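Oligopeptide-binding protein oppA (Lactococcus lactis, PDB 3DRF) captures oligopeptides in a voluminous cavity as the binding-protein component of the OppABCDF ABC transporter, which takes them up. Local coordinates at residues D70-T75 with I100-D105; V89-E94 with G188-T193. One frame throughout, in Å; residues are numbered along the deposited sequence.

Contact 1: residues D70-T75 with I100-D105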
loop_
_atom_site.group_PDB
_atom_site.type_symbol
_atom_site.label_atom_id
_atom_site.label_comp_id
_atom_site.label_asym_id
_atom_site.label_seq_id
_atom_site.Cartn_x
_atom_site.Cartn_y
_atom_site.Cartn_z
ATOM N N ASP A 70 -13.619 7.014 3.654
ATOM C CA ASP A 70 -14.505 7.946 2.948
ATOM C C ASP A 70 -14.189 8.113 1.446
ATOM O O ASP A 70 -14.140 9.157 0.887
ATOM C CB ASP A 70 -14.620 9.273 3.735
ATOM C CG ASP A 70 -15.189 9.032 5.128
ATOM O OD1 ASP A 70 -16.135 8.235 5.194
ATOM O OD2 ASP A 70 -14.686 9.594 6.050
ATOM N N GLY A 71 -14.024 6.950 0.855
ATOM C CA GLY A 71 -13.935 6.828 -0.591
ATOM C C GLY A 71 -15.211 7.277 -1.282
ATOM O O GLY A 71 -16.310 7.068 -0.767
ATOM N N LEU A 72 -15.061 7.913 -2.440
ATOM C CA LEU A 72 -16.186 8.564 -3.139
ATOM C C LEU A 72 -16.794 7.813 -4.330
ATOM O O LEU A 72 -17.924 7.988 -4.603
ATOM C CB LEU A 72 -15.731 9.950 -3.660
ATOM C CG LEU A 72 -15.505 11.010 -2.593
ATOM C CD1 LEU A 72 -14.960 12.235 -3.265
ATOM C CD2 LEU A 72 -16.860 11.328 -1.814
ATOM N N PHE A 73 -15.962 7.060 -5.043
ATOM C CA PHE A 73 -16.366 6.583 -6.392
ATOM C C PHE A 73 -16.620 5.083 -6.460
ATOM O O PHE A 73 -15.927 4.301 -5.884
ATOM C CB PHE A 73 -15.282 6.957 -7.408
ATOM C CG PHE A 73 -14.916 8.428 -7.401
ATOM C CD1 PHE A 73 -15.867 9.378 -7.712
ATOM C CD2 PHE A 73 -13.627 8.829 -7.093
ATOM C CE1 PHE A 73 -15.563 10.760 -7.685
ATOM C CE2 PHE A 73 -13.298 10.217 -7.057
ATOM C CZ PHE A 73 -14.281 11.187 -7.347
ATOM N N PHE A 74 -17.601 4.708 -7.249
ATOM C CA PHE A 74 -17.829 3.314 -7.582
ATOM C C PHE A 74 -17.033 2.999 -8.842
ATOM O O PHE A 74 -16.697 3.876 -9.589
ATOM C CB PHE A 74 -19.330 3.059 -7.847
ATOM C CG PHE A 74 -20.207 2.891 -6.578
ATOM C CD1 PHE A 74 -19.684 3.021 -5.331
ATOM C CD2 PHE A 74 -21.555 2.588 -6.701
ATOM C CE1 PHE A 74 -20.489 2.844 -4.193
ATOM C CE2 PHE A 74 -22.362 2.425 -5.547
ATOM C CZ PHE A 74 -21.805 2.583 -4.345
ATOM N N THR A 75 -16.769 1.711 -9.012
ATOM C CA THR A 75 -16.087 1.191 -10.207
ATOM C C THR A 75 -16.727 -0.090 -10.670
ATOM O O THR A 75 -17.482 -0.679 -9.971
ATOM C CB THR A 75 -14.560 0.884 -9.994
ATOM O OG1 THR A 75 -14.419 -0.297 -9.187
ATOM C CG2 THR A 75 -13.799 2.072 -9.320
ATOM N N ILE A 100 -15.630 16.778 -10.109
ATOM C CA ILE A 100 -16.193 15.852 -9.126
ATOM C C ILE A 100 -17.532 16.443 -8.651
ATOM O O ILE A 100 -17.585 17.562 -8.239
ATOM C CB ILE A 100 -15.212 15.657 -7.902
ATOM C CG1 ILE A 100 -13.909 14.936 -8.292
ATOM C CG2 ILE A 100 -15.905 14.867 -6.821
ATOM C CD1 ILE A 100 -12.879 15.827 -8.983
ATOM N N THR A 101 -18.589 15.650 -8.737
ATOM C CA THR A 101 -19.930 16.050 -8.247
ATOM C C THR A 101 -20.360 15.121 -7.114
ATOM O O THR A 101 -20.614 13.984 -7.331
ATOM C CB THR A 101 -20.956 15.990 -9.399
ATOM O OG1 THR A 101 -20.506 16.867 -10.438
ATOM C CG2 THR A 101 -22.335 16.454 -8.950
ATOM N N LEU A 102 -20.396 15.682 -5.925
ATOM C CA LEU A 102 -20.842 14.940 -4.734
ATOM C C LEU A 102 -22.393 14.805 -4.796
ATOM O O LEU A 102 -23.060 15.713 -5.162
ATOM C CB LEU A 102 -20.464 15.711 -3.450
ATOM C CG LEU A 102 -18.987 16.063 -3.298
ATOM C CD1 LEU A 102 -18.809 17.017 -2.120
ATOM C CD2 LEU A 102 -18.098 14.818 -3.130
ATOM N N ARG A 103 -22.901 13.668 -4.360
ATOM C CA ARG A 103 -24.373 13.530 -4.251
ATOM C C ARG A 103 -24.980 14.629 -3.378
ATOM O O ARG A 103 -24.448 15.011 -2.388
ATOM C CB ARG A 103 -24.737 12.147 -3.677
ATOM C CG ARG A 103 -24.762 11.072 -4.727
ATOM C CD ARG A 103 -25.169 9.736 -4.051
ATOM N NE ARG A 103 -25.273 8.617 -4.984
ATOM C CZ ARG A 103 -26.412 8.205 -5.501
ATOM N NH1 ARG A 103 -27.541 8.828 -5.196
ATOM N NH2 ARG A 103 -26.403 7.183 -6.311
ATOM N N LYS A 104 -26.136 15.119 -3.786
ATOM C CA LYS A 104 -26.893 16.108 -2.990
ATOM C C LYS A 104 -27.120 15.695 -1.539
ATOM O O LYS A 104 -27.020 16.503 -0.647
ATOM C CB LYS A 104 -28.231 16.394 -3.680
ATOM C CG LYS A 104 -28.956 17.521 -3.101
ATOM C CD LYS A 104 -30.324 17.656 -3.801
ATOM C CE LYS A 104 -31.500 18.071 -2.886
ATOM N NZ LYS A 104 -32.595 18.685 -3.746
ATOM N N ASP A 105 -27.402 14.422 -1.347
ATOM C CA ASP A 105 -27.713 13.850 -0.012
ATOM C C ASP A 105 -26.540 13.138 0.678
ATOM O O ASP A 105 -26.696 12.399 1.579
ATOM C CB ASP A 105 -28.970 12.969 -0.032
ATOM C CG ASP A 105 -28.893 11.856 -1.017
ATOM O OD1 ASP A 105 -27.971 11.771 -1.856
ATOM O OD2 ASP A 105 -29.827 11.014 -0.993
#
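The antiparallel four-stranded sheet that contains strand 97-102 meets the segment 70-75 here, in the periplasmic-binding-protein fold of this transport receptor: Leu-72 packs on Leu-102 and Phe-73 on Ile-100. All four residues are apolar, as befits a contact that is largely buried and has no hydrogen bond across it. The backbones stay well apart, with the CA atoms of Leu-72 and Leu-102 8.1 Å from each other, and the gap is spanned by side chains.

Leu-72 points its CB toward the strand and touches with both ends of its fork: CD2 lies 3.9 Å from Leu-102 CD2, and CD1 reaches the same methyl at 4.1 Å. Leu-102 offers a single methyl, CD2; its CD1 takes the extended position (chi2 170°), which leaves CD2 as the branch that meets Leu-72. A branched aliphatic residue suits both places, because two methyls can settle around one without demanding a directional bond. Phe-73 works differently. Its CB does not point at the strand, but the long flat ring carries CZ across to Ile-100, whose CG1 sits at the ring edge, near the ring plane. The two side chains meet at about a right angle. Being beta-branched, isoleucine brings two carbons, CG1 and CG2, to the ring atom CZ. Leu-72 also covers one face of the ring, its CB lying over the centre 3.9 Å above the plane, which probably helps to fix the ring's orientation.

Ala-87 of the neighbouring strand 87-92 touches Leu-72, Phe-73 and Leu-102, and Tyr-119 of helix 116-127 packs on Leu-72 and Ile-100, so sheet and helix close round the cluster. At the ring's far corner, Phe-73 CZ stands 3.9 Å from Ile-100 CG1 and 4.1 Å from Ile-100 CG2.

Contact 2: residues V89-E94 with G188-T193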
loop_
_atom_site.group_PDB
_atom_site.type_symbol
_atom_site.label_atom_id
_atom_site.label_comp_id
_atom_site.label_asym_id
_atom_site.label_seq_id
_atom_site.Cartn_x
_atom_site.Cartn_y
_atom_site.Cartn_z
ATOM N N VAL A 89 -17.249 11.412 -11.153
ATOM C CA VAL A 89 -16.151 12.177 -11.720
ATOM C C VAL A 89 -16.301 12.176 -13.256
ATOM O O VAL A 89 -16.597 11.174 -13.856
ATOM C CB VAL A 89 -14.796 11.688 -11.208
ATOM C CG1 VAL A 89 -14.566 10.212 -11.599
ATOM C CG2 VAL A 89 -13.674 12.571 -11.771
ATOM N N ALA A 90 -16.113 13.336 -13.844
ATOM C CA ALA A 90 -16.096 13.526 -15.313
ATOM C C ALA A 90 -14.762 14.114 -15.752
ATOM O O ALA A 90 -14.341 15.123 -15.269
ATOM C CB ALA A 90 -17.186 14.469 -15.713
ATOM N N LEU A 91 -14.098 13.473 -16.689
ATOM C CA LEU A 91 -12.859 13.972 -17.283
ATOM C C LEU A 91 -13.131 14.800 -18.516
ATOM O O LEU A 91 -13.900 14.410 -19.326
ATOM C CB LEU A 91 -11.935 12.778 -17.645
ATOM C CG LEU A 91 -11.644 11.750 -16.518
ATOM C CD1 LEU A 91 -10.727 10.680 -17.058
ATOM C CD2 LEU A 91 -10.949 12.452 -15.290
ATOM N N ASP A 92 -12.484 15.927 -18.645
ATOM C CA ASP A 92 -12.472 16.726 -19.879
ATOM C C ASP A 92 -11.037 16.859 -20.346
ATOM O O ASP A 92 -10.273 17.590 -19.852
ATOM C CB ASP A 92 -13.120 18.097 -19.625
ATOM C CG ASP A 92 -13.117 18.992 -20.840
ATOM O OD1 ASP A 92 -12.436 18.774 -21.803
ATOM O OD2 ASP A 92 -13.860 19.971 -20.740
ATOM N N LYS A 93 -10.721 16.018 -21.310
ATOM C CA LYS A 93 -9.344 15.924 -21.833
ATOM C C LYS A 93 -8.868 17.158 -22.629
ATOM O O LYS A 93 -7.747 17.379 -22.774
ATOM C CB LYS A 93 -9.108 14.596 -22.630
ATOM C CG LYS A 93 -9.863 14.569 -23.983
ATOM C CD LYS A 93 -9.709 13.159 -24.595
ATOM C CE LYS A 93 -10.472 12.993 -25.868
ATOM N NZ LYS A 93 -10.012 13.847 -26.994
ATOM N N GLU A 94 -9.818 17.930 -23.116
ATOM C CA GLU A 94 -9.480 19.174 -23.879
ATOM C C GLU A 94 -9.094 20.307 -22.919
ATOM O O GLU A 94 -8.116 20.912 -23.080
ATOM C CB GLU A 94 -10.659 19.578 -24.790
ATOM C CG GLU A 94 -11.221 18.471 -25.689
ATOM C CD GLU A 94 -10.238 17.619 -26.493
ATOM O OE1 GLU A 94 -9.123 18.005 -26.745
ATOM O OE2 GLU A 94 -10.697 16.545 -26.818
ATOM N N GLY A 188 -3.946 7.917 -8.679
ATOM C CA GLY A 188 -3.059 8.760 -7.856
ATOM C C GLY A 188 -2.936 10.211 -8.308
ATOM O O GLY A 188 -2.441 11.008 -7.600
ATOM N N TYR A 189 -3.409 10.540 -9.501
ATOM C CA TYR A 189 -3.347 11.927 -10.068
ATOM C C TYR A 189 -4.463 12.848 -9.558
ATOM O O TYR A 189 -4.309 14.018 -9.548
ATOM C CB TYR A 189 -3.269 11.873 -11.608
ATOM C CG TYR A 189 -1.923 11.325 -12.080
ATOM C CD1 TYR A 189 -0.811 12.125 -12.079
ATOM C CD2 TYR A 189 -1.766 9.986 -12.466
ATOM C CE1 TYR A 189 0.438 11.659 -12.491
ATOM C CE2 TYR A 189 -0.512 9.482 -12.865
ATOM C CZ TYR A 189 0.585 10.342 -12.869
ATOM O OH TYR A 189 1.844 9.921 -13.239
ATOM N N PHE A 190 -5.575 12.266 -9.135
ATOM C CA PHE A 190 -6.584 12.984 -8.326
ATOM C C PHE A 190 -7.017 12.018 -7.241
ATOM O O PHE A 190 -7.000 10.841 -7.397
ATOM C CB PHE A 190 -7.746 13.573 -9.138
ATOM C CG PHE A 190 -8.592 12.549 -9.873
ATOM C CD1 PHE A 190 -9.710 11.961 -9.262
ATOM C CD2 PHE A 190 -8.283 12.195 -11.207
ATOM C CE1 PHE A 190 -10.497 11.029 -9.975
ATOM C CE2 PHE A 190 -9.060 11.275 -11.882
ATOM C CZ PHE A 190 -10.155 10.709 -11.311
ATOM N N LEU A 191 -7.352 12.587 -6.108
ATOM C CA LEU A 191 -7.684 11.810 -4.899
ATOM C C LEU A 191 -9.178 11.475 -4.880
ATOM O O LEU A 191 -9.962 12.041 -5.596
ATOM C CB LEU A 191 -7.244 12.588 -3.609
ATOM C CG LEU A 191 -5.721 12.947 -3.566
ATOM C CD1 LEU A 191 -5.365 13.825 -2.341
ATOM C CD2 LEU A 191 -4.840 11.623 -3.612
ATOM N N GLU A 192 -9.532 10.570 -3.976
ATOM C CA GLU A 192 -10.862 9.940 -4.041
ATOM C C GLU A 192 -11.569 9.881 -2.722
ATOM O O GLU A 192 -12.502 9.152 -2.588
ATOM C CB GLU A 192 -10.737 8.497 -4.634
ATOM C CG GLU A 192 -9.985 8.431 -5.995
ATOM C CD GLU A 192 -9.928 7.037 -6.585
ATOM O OE1 GLU A 192 -10.850 6.248 -6.416
ATOM O OE2 GLU A 192 -8.955 6.784 -7.234
ATOM N N THR A 193 -11.105 10.653 -1.743
ATOM C CA THR A 193 -11.724 10.688 -0.404
ATOM C C THR A 193 -12.023 12.128 0.009
ATOM O O THR A 193 -11.491 13.031 -0.535
ATOM C CB THR A 193 -10.782 10.026 0.657
ATOM O OG1 THR A 193 -9.547 10.761 0.726
ATOM C CG2 THR A 193 -10.453 8.559 0.280
#
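Strand residues 89-92 run past the irregular chain 188-193 without pairing with it, the closest CA atoms, those of Val-89 and Glu-192, being 9.6 Å apart. Phe-190 bridges the two segments, its CB directed at the strand and its ring reaching two aliphatic side chains. Val-89 comes from the opposite direction: its CG2, turned anti to the backbone N, stands 4.0 Å from both CE1 and CZ of the Phe-190 ring. The Leu-91 and Phe-190 side chains cross at about a right angle, with Leu-91 CD2 4.1 Å from Phe-190 CE2, and Leu-91 CB points less directly at the loop than the end of the side chain does. Two residues apart on one strand, valine and leucine project to the same side, so a single broad aromatic ring can engage both.

Strand 87-92 is an outermost strand of the antiparallel four-stranded sheet, and the loop leads from strand 170-174 to helix 197-200. Phe-190 also touches Tyr-119 and Tyr-123 of helix 116-127, which places its ring between sheet and helix. The hydroxyl of Tyr-123 takes a hydrogen bond from the backbone N of Leu-191, while Leu-191 O is bonded to the hydroxyl of Tyr-119.

The centres of the two contacts lie about 12 Å apart, on the same side of the chain's centre, and they share one antiparallel sheet, in which strands 87-92 and 97-102 are neighbours. Along the chain their segments alternate: 70-75, 89-94, 100-105, then 188-193. The two contacts touch directly. Leu-72 N lies 2.8 Å from Glu-192 O, a probable hydrogen bond joining 70-75 to 188-193, and Phe-73 CE1 packs 3.7 Å from Val-89 CB. Tyr-119 of helix 116-127 reaches both. The loop 188-193, far along the chain, is thereby brought onto three segments that lie close together in sequence, so that the two apolar contacts adjoin between the sheet and helix 116-127 in this peptide receptor.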